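Local coordinates for protein inorganic polyphosphate/ATP-glucomannokinase (Arthrobacter sp., PDB 1WOQ) that transfers phosphate from inorganic polyphosphate or ATP to glucose and probably also to mannose, at residues 15-28 and 58-72. Numbering follows the deposited sequence.
Sequences IGIDIGGTGIKGGI and VALVVAELSARPEAP. With PO4 (phosphate ion), chain E; PO4 (phosphate ion), chain D.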
loop_
_atom_site.group_PDB
_atom_site.type_symbol
_atom_site.label_atom_id
_atom_site.label_comp_id
_atom_site.label_asym_id
_atom_site.label_seq_id
_atom_site.Cartn_x
_atom_site.Cartn_y
_atom_site.Cartn_z
ATOM N N ILE A 15 -15.123 -6.199 -0.324
ATOM C CA ILE A 15 -13.944 -6.881 -0.833
ATOM C C ILE A 15 -12.859 -5.858 -1.143
ATOM O O ILE A 15 -13.127 -4.819 -1.749
ATOM C CB ILE A 15 -14.259 -7.678 -2.125
ATOM C CG1 ILE A 15 -15.176 -8.859 -1.797
ATOM C CG2 ILE A 15 -12.954 -8.158 -2.778
ATOM C CD1 ILE A 15 -15.701 -9.601 -3.025
ATOM N N GLY A 16 -11.642 -6.154 -0.697
ATOM C CA GLY A 16 -10.507 -5.285 -0.953
ATOM C C GLY A 16 -9.469 -6.117 -1.683
ATOM O O GLY A 16 -9.260 -7.279 -1.338
ATOM N N ILE A 17 -8.823 -5.535 -2.691
ATOM C CA ILE A 17 -7.814 -6.238 -3.482
ATOM C C ILE A 17 -6.511 -5.445 -3.455
ATOM O O ILE A 17 -6.520 -4.233 -3.647
ATOM C CB ILE A 17 -8.275 -6.388 -4.957
ATOM C CG1 ILE A 17 -9.620 -7.121 -5.017
ATOM C CG2 ILE A 17 -7.227 -7.155 -5.765
ATOM C CD1 ILE A 17 -9.561 -8.569 -4.560
ATOM N N ASP A 18 -5.393 -6.131 -3.226
ATOM C CA ASP A 18 -4.087 -5.477 -3.170
ATOM C C ASP A 18 -3.198 -6.021 -4.290
ATOM O O ASP A 18 -2.850 -7.203 -4.303
ATOM C CB ASP A 18 -3.464 -5.728 -1.785
ATOM C CG ASP A 18 -2.199 -4.915 -1.536
ATOM O OD1 ASP A 18 -2.057 -3.801 -2.078
ATOM O OD2 ASP A 18 -1.343 -5.392 -0.765
ATOM N N ILE A 19 -2.857 -5.156 -5.242
ATOM C CA ILE A 19 -2.016 -5.552 -6.367
ATOM C C ILE A 19 -0.555 -5.296 -6.023
ATOM O O ILE A 19 -0.130 -4.146 -5.879
ATOM C CB ILE A 19 -2.383 -4.769 -7.646
ATOM C CG1 ILE A 19 -3.827 -5.084 -8.051
ATOM C CG2 ILE A 19 -1.416 -5.129 -8.773
ATOM C CD1 ILE A 19 -4.342 -4.265 -9.224
ATOM N N GLY A 20 0.209 -6.374 -5.886
ATOM C CA GLY A 20 1.613 -6.245 -5.548
ATOM C C GLY A 20 2.532 -6.698 -6.664
ATOM O O GLY A 20 2.075 -7.150 -7.713
ATOM N N GLY A 21 3.834 -6.579 -6.431
ATOM C CA GLY A 21 4.802 -6.977 -7.432
ATOM C C GLY A 21 4.852 -8.477 -7.655
ATOM O O GLY A 21 5.022 -8.930 -8.787
ATOM N N THR A 22 4.695 -9.253 -6.587
ATOM C CA THR A 22 4.751 -10.705 -6.700
ATOM C C THR A 22 3.409 -11.401 -6.509
ATOM O O THR A 22 3.245 -12.552 -6.904
ATOM C CB THR A 22 5.751 -11.306 -5.692
ATOM O OG1 THR A 22 5.301 -11.055 -4.356
ATOM C CG2 THR A 22 7.128 -10.688 -5.883
ATOM N N GLY A 23 2.445 -10.716 -5.909
ATOM C CA GLY A 23 1.154 -11.343 -5.708
ATOM C C GLY A 23 -0.024 -10.389 -5.714
ATOM O O GLY A 23 0.112 -9.216 -5.370
ATOM N N ILE A 24 -1.177 -10.901 -6.132
ATOM C CA ILE A 24 -2.413 -10.132 -6.159
ATOM C C ILE A 24 -3.306 -10.861 -5.174
ATOM O O ILE A 24 -3.734 -11.989 -5.419
ATOM C CB ILE A 24 -3.051 -10.134 -7.554
ATOM C CG1 ILE A 24 -2.174 -9.318 -8.507
ATOM C CG2 ILE A 24 -4.471 -9.571 -7.487
ATOM C CD1 ILE A 24 -2.705 -9.240 -9.914
ATOM N N LYS A 25 -3.561 -10.222 -4.042
ATOM C CA LYS A 25 -4.356 -10.837 -2.999
ATOM C C LYS A 25 -5.583 -10.035 -2.626
ATOM O O LYS A 25 -5.646 -8.825 -2.845
ATOM C CB LYS A 25 -3.486 -11.050 -1.762
ATOM C CG LYS A 25 -2.734 -9.807 -1.334
ATOM C CD LYS A 25 -1.793 -10.093 -0.170
ATOM C CE LYS A 25 -0.942 -8.874 0.144
ATOM N NZ LYS A 25 0.007 -9.122 1.265
ATOM N N GLY A 26 -6.561 -10.721 -2.052
ATOM C CA GLY A 26 -7.776 -10.041 -1.660
ATOM C C GLY A 26 -8.367 -10.659 -0.415
ATOM O O GLY A 26 -7.969 -11.746 0.012
ATOM N N GLY A 27 -9.325 -9.955 0.167
ATOM C CA GLY A 27 -9.977 -10.446 1.360
ATOM C C GLY A 27 -11.306 -9.750 1.534
ATOM O O GLY A 27 -11.537 -8.689 0.956
ATOM N N ILE A 28 -12.189 -10.366 2.311
ATOM C CA ILE A 28 -13.495 -9.794 2.599
ATOM C C ILE A 28 -13.252 -9.041 3.899
ATOM O O ILE A 28 -12.883 -9.636 4.911
ATOM C CB ILE A 28 -14.550 -10.908 2.777
ATOM C CG1 ILE A 28 -14.746 -11.624 1.435
ATOM C CG2 ILE A 28 -15.870 -10.323 3.269
ATOM C CD1 ILE A 28 -15.559 -12.905 1.520
ATOM N N VAL A 58 -7.238 -10.150 -11.142
ATOM C CA VAL A 58 -8.116 -9.521 -10.167
ATOM C C VAL A 58 -9.493 -10.174 -10.228
ATOM O O VAL A 58 -10.105 -10.453 -9.198
ATOM C CB VAL A 58 -8.233 -8.005 -10.427
ATOM C CG1 VAL A 58 -9.316 -7.396 -9.539
ATOM C CG2 VAL A 58 -6.891 -7.342 -10.143
ATOM N N ALA A 59 -9.972 -10.434 -11.441
ATOM C CA ALA A 59 -11.270 -11.071 -11.614
ATOM C C ALA A 59 -11.321 -12.420 -10.903
ATOM O O ALA A 59 -12.321 -12.754 -10.270
ATOM C CB ALA A 59 -11.578 -11.251 -13.093
ATOM N N LEU A 60 -10.242 -13.195 -11.000
ATOM C CA LEU A 60 -10.205 -14.502 -10.352
ATOM C C LEU A 60 -10.260 -14.375 -8.835
ATOM O O LEU A 60 -10.954 -15.148 -8.173
ATOM C CB LEU A 60 -8.947 -15.276 -10.760
ATOM C CG LEU A 60 -8.904 -15.742 -12.217
ATOM C CD1 LEU A 60 -7.521 -16.267 -12.545
ATOM C CD2 LEU A 60 -9.962 -16.817 -12.444
ATOM N N VAL A 61 -9.531 -13.412 -8.277
ATOM C CA VAL A 61 -9.545 -13.234 -6.827
ATOM C C VAL A 61 -10.940 -12.819 -6.364
ATOM O O VAL A 61 -11.475 -13.368 -5.398
ATOM C CB VAL A 61 -8.523 -12.168 -6.363
ATOM C CG1 VAL A 61 -8.624 -11.975 -4.847
ATOM C CG2 VAL A 61 -7.111 -12.600 -6.738
ATOM N N VAL A 62 -11.528 -11.846 -7.051
ATOM C CA VAL A 62 -12.862 -11.376 -6.697
ATOM C C VAL A 62 -13.897 -12.487 -6.848
ATOM O O VAL A 62 -14.802 -12.615 -6.026
ATOM C CB VAL A 62 -13.275 -10.166 -7.568
ATOM C CG1 VAL A 62 -14.752 -9.837 -7.353
ATOM C CG2 VAL A 62 -12.416 -8.956 -7.208
ATOM N N ALA A 63 -13.759 -13.293 -7.896
ATOM C CA ALA A 63 -14.696 -14.386 -8.125
ATOM C C ALA A 63 -14.652 -15.371 -6.962
ATOM O O ALA A 63 -15.689 -15.834 -6.492
ATOM C CB ALA A 63 -14.366 -15.101 -9.429
ATOM N N GLU A 64 -13.445 -15.691 -6.505
ATOM C CA GLU A 64 -13.269 -16.620 -5.391
ATOM C C GLU A 64 -13.929 -16.101 -4.119
ATOM O O GLU A 64 -14.701 -16.815 -3.475
ATOM C CB GLU A 64 -11.773 -16.854 -5.142
ATOM C CG GLU A 64 -11.413 -17.480 -3.794
ATOM C CD GLU A 64 -11.960 -18.884 -3.600
ATOM O OE1 GLU A 64 -12.179 -19.597 -4.601
ATOM O OE2 GLU A 64 -12.153 -19.282 -2.435
ATOM N N LEU A 65 -13.627 -14.855 -3.762
ATOM C CA LEU A 65 -14.183 -14.252 -2.554
ATOM C C LEU A 65 -15.692 -14.065 -2.624
ATOM O O LEU A 65 -16.387 -14.246 -1.626
ATOM C CB LEU A 65 -13.507 -12.900 -2.281
ATOM C CG LEU A 65 -11.994 -12.964 -2.039
ATOM C CD1 LEU A 65 -11.430 -11.549 -1.929
ATOM C CD2 LEU A 65 -11.698 -13.757 -0.771
ATOM N N SER A 66 -16.197 -13.709 -3.801
ATOM C CA SER A 66 -17.630 -13.490 -3.978
ATOM C C SER A 66 -18.440 -14.778 -3.851
ATOM O O SER A 66 -19.649 -14.736 -3.617
ATOM C CB SER A 66 -17.905 -12.858 -5.345
ATOM O OG SER A 66 -17.206 -11.637 -5.499
ATOM N N ALA A 67 -17.777 -15.921 -4.001
ATOM C CA ALA A 67 -18.462 -17.208 -3.912
ATOM C C ALA A 67 -18.541 -17.727 -2.481
ATOM O O ALA A 67 -19.221 -18.716 -2.208
ATOM C CB ALA A 67 -17.761 -18.235 -4.797
ATOM N N ARG A 68 -17.851 -17.060 -1.565
ATOM C CA ARG A 68 -17.857 -17.491 -0.172
ATOM C C ARG A 68 -19.127 -17.082 0.564
ATOM O O ARG A 68 -19.734 -16.055 0.261
ATOM C CB ARG A 68 -16.628 -16.941 0.548
ATOM C CG ARG A 68 -15.337 -17.411 -0.081
ATOM C CD ARG A 68 -14.142 -17.035 0.750
ATOM N NE ARG A 68 -12.905 -17.484 0.124
ATOM C CZ ARG A 68 -11.699 -17.248 0.621
ATOM N NH1 ARG A 68 -11.579 -16.568 1.753
ATOM N NH2 ARG A 68 -10.619 -17.686 -0.014
ATOM N N PRO A 69 -19.544 -17.890 1.547
ATOM C CA PRO A 69 -20.757 -17.584 2.310
ATOM C C PRO A 69 -20.719 -16.229 3.012
ATOM O O PRO A 69 -21.760 -15.604 3.217
ATOM C CB PRO A 69 -20.859 -18.760 3.286
ATOM C CG PRO A 69 -19.435 -19.190 3.465
ATOM C CD PRO A 69 -18.891 -19.106 2.058
ATOM N N GLU A 70 -19.521 -15.768 3.359
ATOM C CA GLU A 70 -19.374 -14.486 4.037
ATOM C C GLU A 70 -19.204 -13.313 3.065
ATOM O O GLU A 70 -18.961 -12.182 3.482
ATOM C CB GLU A 70 -18.183 -14.534 5.005
ATOM C CG GLU A 70 -16.845 -14.864 4.355
ATOM C CD GLU A 70 -16.514 -16.349 4.383
ATOM O OE1 GLU A 70 -17.393 -17.167 4.055
ATOM O OE2 GLU A 70 -15.364 -16.696 4.725
ATOM N N ALA A 71 -19.346 -13.582 1.772
ATOM C CA ALA A 71 -19.197 -12.540 0.759
ATOM C C ALA A 71 -20.295 -11.483 0.818
ATOM O O ALA A 71 -21.425 -11.768 1.218
ATOM C CB ALA A 71 -19.176 -13.168 -0.626
ATOM N N PRO A 72 -19.972 -10.240 0.429
ATOM C CA PRO A 72 -20.957 -9.153 0.436
ATOM C C PRO A 72 -21.883 -9.330 -0.766
ATOM O O PRO A 72 -21.720 -10.280 -1.530
ATOM C CB PRO A 72 -20.086 -7.907 0.321
ATOM C CG PRO A 72 -18.956 -8.383 -0.539
ATOM C CD PRO A 72 -18.636 -9.734 0.061
HETATM P P PO4 E . 2.282 -10.650 -1.109
HETATM O O1 PO4 E . 2.017 -11.537 0.180
HETATM O O2 PO4 E . 3.556 -10.939 -1.873
HETATM O O3 PO4 E . 1.044 -11.003 -1.970
HETATM O O4 PO4 E . 2.187 -9.236 -0.562
HETATM P P PO4 D . 5.262 -5.167 -3.166
HETATM O O1 PO4 D . 4.000 -4.213 -3.296
HETATM O O2 PO4 D . 6.421 -4.623 -2.361
HETATM O O3 PO4 D . 4.636 -6.390 -2.455
HETATM O O4 PO4 D . 5.595 -5.475 -4.617
#
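Leu65 and Val61 drop into the dip that Gly26 leaves on the face of the hairpin. With no side chain there, Leu65 CD1 lies almost on the strand backbone, 3.4 Å from Gly27 N, and Val61 CG1 comes down beside it, 3.7 Å from Gly26 N. Helix 58-66 can thus ride close to strand 23-28, their axes 8.3 Å apart and running roughly the same way (24°). Ile17, on the other arm of the hairpin, sends CD1 into the same dip, where it touches Val61 CG1, at 3.5 Å, and Val62 CG2 as well. That methyl gets there because CG1 lies beside the backbone N and chi2 bends it (-66°). Val58 meets Ile19 and Ile24 nearer the turn.

At the far end Ile28 makes the largest bump. Its CD1 sits in a cup made by Leu65 O, at 3.5 Å, Glu70 CG and Ala71, while CG2 rests 3.6 Å from Glu70 O. Beside it on strand 15-19, Ile15 lays CG1 against CG and CD of Pro72, the two side chains about at right angles, and brings CD1 3.5 Å from Ser66 OG, a hydroxyl bonded to Val62 O and to Arg116.

No hydrogen bond crosses; the packing is mostly aliphatic. It seats helix 51-66, whose Val61 also touches Val43, on the sheet ordered 35-44, 23-30, 14-19, 78-82, 118-122, one of two in this ASKHA (actin-like) fold.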